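Local atomic coordinates of protein URE2 (Lodderomyces elongisporus NRRL YB-4239, PDB entry 4EXJ), a protein that is a glutathione S-transferase-like member of the Ure2 group, of uncertain function and possibly involved in glutathione-dependent chemistry or in transcription regulation. Residues K16-I28 against I71-F85. Numbering follows the deposited sequence.
Sequences KPLVLGKLLNAPI and ILLYIADTYDKEHKF
With CG of Leu20 anti to the backbone N (chi1 179°) and CG2 of Ile75 likewise anti to its own, the two side chains lie alongside, pointing opposite ways, Leu20 CD2 lying 3.6 Å from Ile75 CG2. The same methyl also sits 3.4 Å from Leu72 O, the carbonyl oxygen that accepts the helical hydrogen bond from Ala76 N. Each branch of Ile75 has its own neighbours: CG2 also meets Leu24 CD1, while CD1 touches Pro17 CB and Ile28 CD1. Packing is tight at Pro17, where CB is 3.5 Å from Ile71 CG2.

At the C-terminal end of helix 68-79, Ala26 CB covers one face of the Tyr79 ring and Thr78 CG2 stands over the opposite face. Pro27 CG approaches Tyr79 CE1 obliquely at 3.5 Å, and a water links Pro27 O to Tyr79 OH. Leu24 CD2 meets the Phe85 ring at its edge, 3.8 Å from Phe85 CD2, while Leu23 CB comes obliquely to Phe85 CZ. The Asp80 carboxylate grips the turn leading to this ring: OD1 accepts from Lys84 N, and OD2 receives Phe85 N through its syn lone pair at 2.7 Å. A Schellman motif at Asn25 leads the backbone toward strand 28-32.

No direct hydrogen bond crosses between the segments; apolar packing joins two nearly parallel helices (13°, axes 9.3 Å apart) of the thioredoxin-like N-terminal domain. Tyr74 meets Trp97 of the second subunit edge-to-face. Ile28, Ile71 and Ile75 rest on Leu57 of strand 56-58, whereas Leu20 and Leu72 pack against helix 163-179 of the helical C-terminal domain.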
ATOM      1  N   LYS B  16       4.236   9.806 -10.233  1.00 23.82           N
ATOM      2  CA  LYS B  16       5.238   8.755 -10.110  1.00 27.58           C
ATOM      3  C   LYS B  16       5.547   8.029 -11.427  1.00 27.32           C
ATOM      4  O   LYS B  16       6.697   7.999 -11.871  1.00 25.17           O
ATOM      5  CB  LYS B  16       4.828   7.771  -9.038  1.00 25.14           C
ATOM      6  CG  LYS B  16       4.934   8.329  -7.633  1.00 21.27           C
ATOM      7  CD  LYS B  16       4.669   7.235  -6.621  1.00 31.56           C
ATOM      8  CE  LYS B  16       3.833   7.719  -5.512  1.00 33.08           C
ATOM      9  NZ  LYS B  16       3.024   6.669  -4.811  1.00 25.69           N
ATOM     10  N   PRO B  17       4.528   7.419 -12.057  1.00 25.04           N
ATOM     11  CA  PRO B  17       4.810   6.712 -13.311  1.00 24.35           C
ATOM     12  C   PRO B  17       5.139   7.676 -14.450  1.00 26.78           C
ATOM     13  O   PRO B  17       5.846   7.321 -15.386  1.00 27.94           O
ATOM     14  CB  PRO B  17       3.509   5.909 -13.578  1.00 26.19           C
ATOM     15  CG  PRO B  17       2.449   6.602 -12.782  1.00 29.21           C
ATOM     16  CD  PRO B  17       3.128   7.277 -11.611  1.00 23.41           C
ATOM     17  N   LEU B  18       4.705   8.912 -14.327  1.00 27.35           N
ATOM     18  CA  LEU B  18       5.053   9.921 -15.273  0.50 24.69           C
ATOM     19  C   LEU B  18       6.542  10.200 -15.281  1.00 26.28           C
ATOM     20  O   LEU B  18       7.171  10.179 -16.295  1.00 27.86           O
ATOM     21  CB  LEU B  18       4.320  11.187 -14.885  0.50 25.92           C
ATOM     22  CG  LEU B  18       4.511  12.444 -15.705  0.50 30.45           C
ATOM     23  CD1 LEU B  18       3.974  12.206 -17.056  0.50 24.48           C
ATOM     24  CD2 LEU B  18       3.741  13.578 -15.053  0.50 33.37           C
ATOM     25  N   VAL B  19       7.103  10.393 -14.109  1.00 27.11           N
ATOM     26  CA  VAL B  19       8.551  10.542 -14.000  1.00 24.63           C
ATOM     27  C   VAL B  19       9.301   9.326 -14.576  1.00 25.20           C
ATOM     28  O   VAL B  19      10.235   9.488 -15.362  1.00 26.27           O
ATOM     29  CB  VAL B  19       8.993  10.781 -12.537  1.00 24.37           C
ATOM     30  CG1 VAL B  19      10.510  10.648 -12.371  1.00 26.49           C
ATOM     31  CG2 VAL B  19       8.493  12.160 -12.056  1.00 26.06           C
ATOM     32  N   LEU B  20       8.926   8.113 -14.148  1.00 23.43           N
ATOM     33  CA  LEU B  20       9.627   6.918 -14.639  1.00 26.61           C
ATOM     34  C   LEU B  20       9.541   6.779 -16.164  1.00 26.65           C
ATOM     35  O   LEU B  20      10.554   6.535 -16.822  1.00 27.75           O
ATOM     36  CB  LEU B  20       9.110   5.639 -13.971  1.00 25.20           C
ATOM     37  CG  LEU B  20       9.802   4.370 -14.486  1.00 24.26           C
ATOM     38  CD1 LEU B  20      11.262   4.393 -14.181  1.00 24.50           C
ATOM     39  CD2 LEU B  20       9.169   3.158 -13.813  1.00 22.40           C
ATOM     40  N   GLY B  21       8.346   6.931 -16.715  1.00 25.12           N
ATOM     41  CA  GLY B  21       8.170   6.833 -18.175  1.00 29.14           C
ATOM     42  C   GLY B  21       9.076   7.798 -18.925  1.00 31.34           C
ATOM     43  O   GLY B  21       9.694   7.439 -19.929  1.00 31.69           O
ATOM     44  N   LYS B  22       9.144   9.032 -18.445  1.00 28.69           N
ATOM     45  CA  LYS B  22      10.012  10.035 -19.074  1.00 31.94           C
ATOM     46  C   LYS B  22      11.503   9.743 -18.915  1.00 29.90           C
ATOM     47  O   LYS B  22      12.268   9.919 -19.863  1.00 34.33           O
ATOM     48  CB  LYS B  22       9.673  11.426 -18.565  1.00 34.46           C
ATOM     49  CG  LYS B  22       8.266  11.843 -18.948  1.00 39.18           C
ATOM     50  CD  LYS B  22       8.113  13.353 -18.981  1.00 54.94           C
ATOM     51  CE  LYS B  22       7.057  13.762 -20.000  1.00 60.59           C
ATOM     52  NZ  LYS B  22       7.247  15.177 -20.423  1.00 64.75           N
ATOM     53  N   LEU B  23      11.922   9.279 -17.739  1.00 27.75           N
ATOM     54  CA  LEU B  23      13.334   8.910 -17.538  1.00 29.19           C
ATOM     55  C   LEU B  23      13.771   7.812 -18.496  1.00 30.59           C
ATOM     56  O   LEU B  23      14.937   7.759 -18.895  1.00 35.98           O
ATOM     57  CB  LEU B  23      13.604   8.458 -16.097  1.00 29.43           C
ATOM     58  CG  LEU B  23      13.533   9.542 -15.015  1.00 28.84           C
ATOM     59  CD1 LEU B  23      13.797   8.902 -13.653  1.00 29.58           C
ATOM     60  CD2 LEU B  23      14.538  10.648 -15.284  1.00 32.53           C
ATOM     61  N   LEU B  24      12.838   6.940 -18.851  1.00 31.58           N
ATOM     62  CA  LEU B  24      13.116   5.810 -19.734  1.00 30.64           C
ATOM     63  C   LEU B  24      12.928   6.149 -21.201  1.00 36.24           C
ATOM     64  O   LEU B  24      13.232   5.329 -22.072  1.00 33.91           O
ATOM     65  CB  LEU B  24      12.161   4.653 -19.414  1.00 26.74           C
ATOM     66  CG  LEU B  24      12.453   3.861 -18.144  1.00 26.31           C
ATOM     67  CD1 LEU B  24      11.291   2.913 -17.780  1.00 29.57           C
ATOM     68  CD2 LEU B  24      13.781   3.106 -18.296  1.00 31.19           C
ATOM     69  N   ASN B  25      12.395   7.333 -21.471  1.00 32.51           N
ATOM     70  CA  ASN B  25      11.877   7.643 -22.803  1.00 39.17           C
ATOM     71  C   ASN B  25      11.027   6.513 -23.344  1.00 39.35           C
ATOM     72  O   ASN B  25      11.193   6.093 -24.489  1.00 38.23           O
ATOM     73  CB  ASN B  25      13.009   7.970 -23.770  1.00 42.58           C
ATOM     74  CG  ASN B  25      13.502   9.393 -23.609  1.00 56.62           C
ATOM     75  OD1 ASN B  25      12.799  10.344 -23.953  1.00 68.95           O
ATOM     76  ND2 ASN B  25      14.708   9.548 -23.072  1.00 54.09           N
ATOM     77  N   ALA B  26      10.120   6.019 -22.505  1.00 35.25           N
ATOM     78  CA  ALA B  26       9.253   4.910 -22.869  1.00 32.64           C
ATOM     79  C   ALA B  26       8.197   5.366 -23.847  1.00 35.91           C
ATOM     80  O   ALA B  26       7.766   6.527 -23.823  1.00 34.08           O
ATOM     81  CB  ALA B  26       8.594   4.304 -21.626  1.00 26.63           C
ATOM     82  N   PRO B  27       7.781   4.449 -24.723  1.00 36.32           N
ATOM     83  CA  PRO B  27       6.759   4.727 -25.718  1.00 39.64           C
ATOM     84  C   PRO B  27       5.392   4.783 -25.057  1.00 37.79           C
ATOM     85  O   PRO B  27       4.539   3.932 -25.296  1.00 38.93           O
ATOM     86  CB  PRO B  27       6.868   3.531 -26.665  1.00 37.97           C
ATOM     87  CG  PRO B  27       7.383   2.418 -25.811  1.00 42.20           C
ATOM     88  CD  PRO B  27       8.318   3.079 -24.831  1.00 38.17           C
ATOM     89  N   ILE B  28       5.208   5.777 -24.197  1.00 37.78           N
ATOM     90  CA  ILE B  28       3.974   5.928 -23.451  1.00 36.22           C
ATOM     91  C   ILE B  28       3.388   7.305 -23.698  1.00 36.33           C
ATOM     92  O   ILE B  28       4.034   8.309 -23.422  1.00 39.68           O
ATOM     93  CB  ILE B  28       4.229   5.800 -21.928  1.00 33.51           C
ATOM     94  CG1 ILE B  28       4.866   4.451 -21.595  1.00 36.29           C
ATOM     95  CG2 ILE B  28       2.928   6.018 -21.152  1.00 37.20           C
ATOM     96  CD1 ILE B  28       5.059   4.225 -20.111  1.00 35.04           C
ATOM     97  N   ILE B  71       2.032   0.531 -11.008  1.00 25.94           N
ATOM     98  CA  ILE B  71       2.365   0.978 -12.342  1.00 24.96           C
ATOM     99  C   ILE B  71       3.874   1.215 -12.437  1.00 24.58           C
ATOM    100  O   ILE B  71       4.477   0.899 -13.447  1.00 23.88           O
ATOM    101  CB  ILE B  71       1.554   2.221 -12.714  1.00 23.45           C
ATOM    102  CG1 ILE B  71       0.065   1.846 -12.736  1.00 21.93           C
ATOM    103  CG2 ILE B  71       2.043   2.803 -14.052  1.00 28.44           C
ATOM    104  CD1 ILE B  71      -0.889   3.087 -12.747  1.00 26.94           C
ATOM    105  N   LEU B  72       4.491   1.750 -11.385  1.00 23.49           N
ATOM    106  CA  LEU B  72       5.946   1.859 -11.378  1.00 22.48           C
ATOM    107  C   LEU B  72       6.578   0.511 -11.707  1.00 24.35           C
ATOM    108  O   LEU B  72       7.503   0.422 -12.532  1.00 25.97           O
ATOM    109  CB  LEU B  72       6.474   2.371 -10.022  1.00 25.03           C
ATOM    110  CG  LEU B  72       6.345   3.883  -9.803  1.00 24.96           C
ATOM    111  CD1 LEU B  72       6.808   4.265  -8.385  1.00 25.22           C
ATOM    112  CD2 LEU B  72       7.118   4.692 -10.846  1.00 26.52           C
ATOM    113  N   LEU B  73       6.111  -0.527 -11.014  1.00 21.11           N
ATOM    114  CA  LEU B  73       6.648  -1.886 -11.216  1.00 24.53           C
ATOM    115  C   LEU B  73       6.398  -2.389 -12.636  1.00 25.14           C
ATOM    116  O   LEU B  73       7.284  -2.995 -13.264  1.00 27.34           O
ATOM    117  CB  LEU B  73       6.068  -2.859 -10.189  1.00 22.52           C
ATOM    118  CG  LEU B  73       6.656  -2.661  -8.790  1.00 22.48           C
ATOM    119  CD1 LEU B  73       5.762  -3.213  -7.674  1.00 33.78           C
ATOM    120  CD2 LEU B  73       8.054  -3.328  -8.767  1.00 29.87           C
ATOM    121  N   TYR B  74       5.203  -2.132 -13.136  1.00 25.39           N
ATOM    122  CA  TYR B  74       4.833  -2.562 -14.480  1.00 26.42           C
ATOM    123  C   TYR B  74       5.688  -1.884 -15.536  1.00 26.88           C
ATOM    124  O   TYR B  74       6.182  -2.539 -16.448  1.00 28.66           O
ATOM    125  CB  TYR B  74       3.364  -2.278 -14.758  1.00 24.53           C
ATOM    126  CG  TYR B  74       3.011  -2.608 -16.185  1.00 28.26           C
ATOM    127  CD1 TYR B  74       2.600  -3.890 -16.527  1.00 32.91           C
ATOM    128  CD2 TYR B  74       3.146  -1.651 -17.188  1.00 26.58           C
ATOM    129  CE1 TYR B  74       2.295  -4.212 -17.854  1.00 34.80           C
ATOM    130  CE2 TYR B  74       2.843  -1.956 -18.507  1.00 32.83           C
ATOM    131  CZ  TYR B  74       2.418  -3.237 -18.829  1.00 38.04           C
ATOM    132  OH  TYR B  74       2.130  -3.537 -20.148  1.00 40.49           O
ATOM    133  N   ILE B  75       5.870  -0.568 -15.414  1.00 24.74           N
ATOM    134  CA  ILE B  75       6.666   0.180 -16.382  1.00 25.95           C
ATOM    135  C   ILE B  75       8.119  -0.261 -16.361  1.00 29.93           C
ATOM    136  O   ILE B  75       8.725  -0.460 -17.409  1.00 29.47           O
ATOM    137  CB  ILE B  75       6.552   1.701 -16.169  1.00 27.75           C
ATOM    138  CG1 ILE B  75       5.145   2.167 -16.563  1.00 26.71           C
ATOM    139  CG2 ILE B  75       7.642   2.423 -16.969  1.00 24.19           C
ATOM    140  CD1 ILE B  75       4.767   3.580 -16.081  1.00 27.39           C
ATOM    141  N   ALA B  76       8.666  -0.460 -15.168  1.00 24.48           N
ATOM    142  CA  ALA B  76      10.025  -0.965 -15.063  1.00 28.78           C
ATOM    143  C   ALA B  76      10.156  -2.337 -15.727  1.00 29.61           C
ATOM    144  O   ALA B  76      11.056  -2.555 -16.535  1.00 30.34           O
ATOM    145  CB  ALA B  76      10.480  -1.008 -13.619  1.00 28.01           C
ATOM    146  N   ASP B  77       9.259  -3.253 -15.393  1.00 30.26           N
ATOM    147  CA  ASP B  77       9.357  -4.608 -15.932  1.00 33.89           C
ATOM    148  C   ASP B  77       9.242  -4.573 -17.449  1.00 33.95           C
ATOM    149  O   ASP B  77       9.955  -5.289 -18.160  1.00 38.18           O
ATOM    150  CB  ASP B  77       8.255  -5.504 -15.372  1.00 30.52           C
ATOM    151  CG  ASP B  77       8.412  -6.948 -15.794  1.00 37.51           C
ATOM    152  OD1 ASP B  77       9.316  -7.621 -15.260  1.00 43.03           O
ATOM    153  OD2 ASP B  77       7.632  -7.410 -16.649  1.00 40.35           O
ATOM    154  N   THR B  78       8.342  -3.729 -17.936  1.00 29.03           N
ATOM    155  CA  THR B  78       7.996  -3.730 -19.345  1.00 33.65           C
ATOM    156  C   THR B  78       9.001  -2.959 -20.206  1.00 35.03           C
ATOM    157  O   THR B  78       9.371  -3.434 -21.278  1.00 35.63           O
ATOM    158  CB  THR B  78       6.563  -3.200 -19.534  1.00 31.25           C
ATOM    159  OG1 THR B  78       5.664  -3.994 -18.752  1.00 31.18           O
ATOM    160  CG2 THR B  78       6.142  -3.230 -20.999  1.00 37.33           C
ATOM    161  N   TYR B  79       9.472  -1.808 -19.720  1.00 33.53           N
ATOM    162  CA  TYR B  79      10.275  -0.870 -20.526  1.00 30.21           C
ATOM    163  C   TYR B  79      11.709  -0.624 -20.064  1.00 35.45           C
ATOM    164  O   TYR B  79      12.529  -0.087 -20.815  1.00 35.61           O
ATOM    165  CB  TYR B  79       9.552   0.474 -20.642  1.00 29.65           C
ATOM    166  CG  TYR B  79       8.200   0.367 -21.288  1.00 33.01           C
ATOM    167  CD1 TYR B  79       8.075   0.166 -22.663  1.00 38.01           C
ATOM    168  CD2 TYR B  79       7.043   0.474 -20.529  1.00 33.97           C
ATOM    169  CE1 TYR B  79       6.824   0.073 -23.257  1.00 36.59           C
ATOM    170  CE2 TYR B  79       5.798   0.381 -21.114  1.00 33.91           C
ATOM    171  CZ  TYR B  79       5.695   0.176 -22.472  1.00 35.62           C
ATOM    172  OH  TYR B  79       4.445   0.086 -23.031  1.00 41.88           O
ATOM    173  N   ASP B  80      12.027  -0.974 -18.826  1.00 31.00           N
ATOM    174  CA  ASP B  80      13.387  -0.763 -18.346  1.00 31.36           C
ATOM    175  C   ASP B  80      14.211  -2.015 -18.656  1.00 32.64           C
ATOM    176  O   ASP B  80      14.523  -2.814 -17.772  1.00 30.61           O
ATOM    177  CB  ASP B  80      13.389  -0.445 -16.853  1.00 30.48           C
ATOM    178  CG  ASP B  80      14.738   0.009 -16.354  1.00 32.16           C
ATOM    179  OD1 ASP B  80      15.703   0.049 -17.159  1.00 30.50           O
ATOM    180  OD2 ASP B  80      14.843   0.321 -15.148  1.00 29.40           O
ATOM    181  N   LYS B  81      14.554  -2.174 -19.930  1.00 34.98           N
ATOM    182  CA  LYS B  81      15.266  -3.366 -20.389  1.00 35.99           C
ATOM    183  C   LYS B  81      16.682  -3.513 -19.823  1.00 29.79           C
ATOM    184  O   LYS B  81      17.166  -4.637 -19.669  1.00 35.90           O
ATOM    185  CB  LYS B  81      15.310  -3.378 -21.915  1.00 32.57           C
ATOM    186  CG  LYS B  81      13.942  -3.348 -22.539  1.00 42.39           C
ATOM    187  CD  LYS B  81      13.154  -4.568 -22.109  1.00 48.42           C
ATOM    188  CE  LYS B  81      11.897  -4.714 -22.931  1.00 50.72           C
ATOM    189  NZ  LYS B  81      11.126  -5.903 -22.488  1.00 65.78           N
ATOM    190  N   GLU B  82      17.360  -2.400 -19.526  1.00 31.51           N
ATOM    191  CA  GLU B  82      18.691  -2.470 -18.919  1.00 34.03           C
ATOM    192  C   GLU B  82      18.649  -2.554 -17.390  1.00 33.63           C
ATOM    193  O   GLU B  82      19.686  -2.574 -16.742  1.00 35.66           O
ATOM    194  CB  GLU B  82      19.543  -1.257 -19.319  1.00 38.04           C
ATOM    195  CG  GLU B  82      19.730  -1.082 -20.824  1.00 46.04           C
ATOM    196  CD  GLU B  82      20.688  -2.097 -21.426  1.00 60.91           C
ATOM    197  OE1 GLU B  82      21.239  -2.922 -20.667  1.00 67.79           O
ATOM    198  OE2 GLU B  82      20.891  -2.067 -22.660  1.00 63.99           O
ATOM    199  N   HIS B  83      17.445  -2.589 -16.822  1.00 30.98           N
ATOM    200  CA  HIS B  83      17.285  -2.515 -15.366  1.00 32.62           C
ATOM    201  C   HIS B  83      18.056  -1.337 -14.811  1.00 29.33           C
ATOM    202  O   HIS B  83      18.826  -1.469 -13.843  1.00 31.31           O
ATOM    203  CB  HIS B  83      17.756  -3.812 -14.704  1.00 35.04           C
ATOM    204  CG  HIS B  83      16.963  -5.012 -15.114  1.00 37.54           C
ATOM    205  ND1 HIS B  83      16.811  -6.116 -14.306  1.00 43.79           N
ATOM    206  CD2 HIS B  83      16.262  -5.274 -16.242  1.00 41.09           C
ATOM    207  CE1 HIS B  83      16.057  -7.011 -14.921  1.00 39.17           C
ATOM    208  NE2 HIS B  83      15.709  -6.524 -16.097  1.00 42.10           N
ATOM    209  N   LYS B  84      17.876  -0.172 -15.421  1.00 28.25           N
ATOM    210  CA  LYS B  84      18.528   1.023 -14.888  1.00 25.81           C
ATOM    211  C   LYS B  84      17.922   1.462 -13.543  1.00 26.04           C
ATOM    212  O   LYS B  84      18.636   1.932 -12.646  1.00 28.17           O
ATOM    213  CB  LYS B  84      18.441   2.175 -15.896  1.00 26.97           C
ATOM    214  CG  LYS B  84      19.048   3.486 -15.410  1.00 29.19           C
ATOM    215  CD  LYS B  84      19.072   4.514 -16.536  1.00 31.41           C
ATOM    216  CE  LYS B  84      19.734   5.816 -16.084  1.00 39.91           C
ATOM    217  NZ  LYS B  84      19.708   6.838 -17.157  1.00 42.92           N
ATOM    218  N   PHE B  85      16.614   1.278 -13.409  1.00 29.09           N
ATOM    219  CA  PHE B  85      15.863   1.863 -12.290  1.00 26.46           C
ATOM    220  C   PHE B  85      15.203   0.854 -11.375  1.00 25.40           C
ATOM    221  O   PHE B  85      14.384   1.223 -10.530  1.00 25.62           O
ATOM    222  CB  PHE B  85      14.799   2.835 -12.816  1.00 25.77           C
ATOM    223  CG  PHE B  85      15.377   4.019 -13.555  1.00 27.64           C
ATOM    224  CD1 PHE B  85      16.154   4.954 -12.882  1.00 32.89           C
ATOM    225  CD2 PHE B  85      15.140   4.189 -14.916  1.00 29.58           C
ATOM    226  CE1 PHE B  85      16.693   6.055 -13.546  1.00 33.27           C
ATOM    227  CE2 PHE B  85      15.690   5.281 -15.603  1.00 30.77           C
ATOM    228  CZ  PHE B  85      16.468   6.217 -14.907  1.00 28.26           C
TER
HETATM  229  O   HOH W   1      17.468   8.041 -17.851  1.00 40.16           O
HETATM  230  O   HOH W   2       3.866   1.288 -25.732  1.00 45.53           O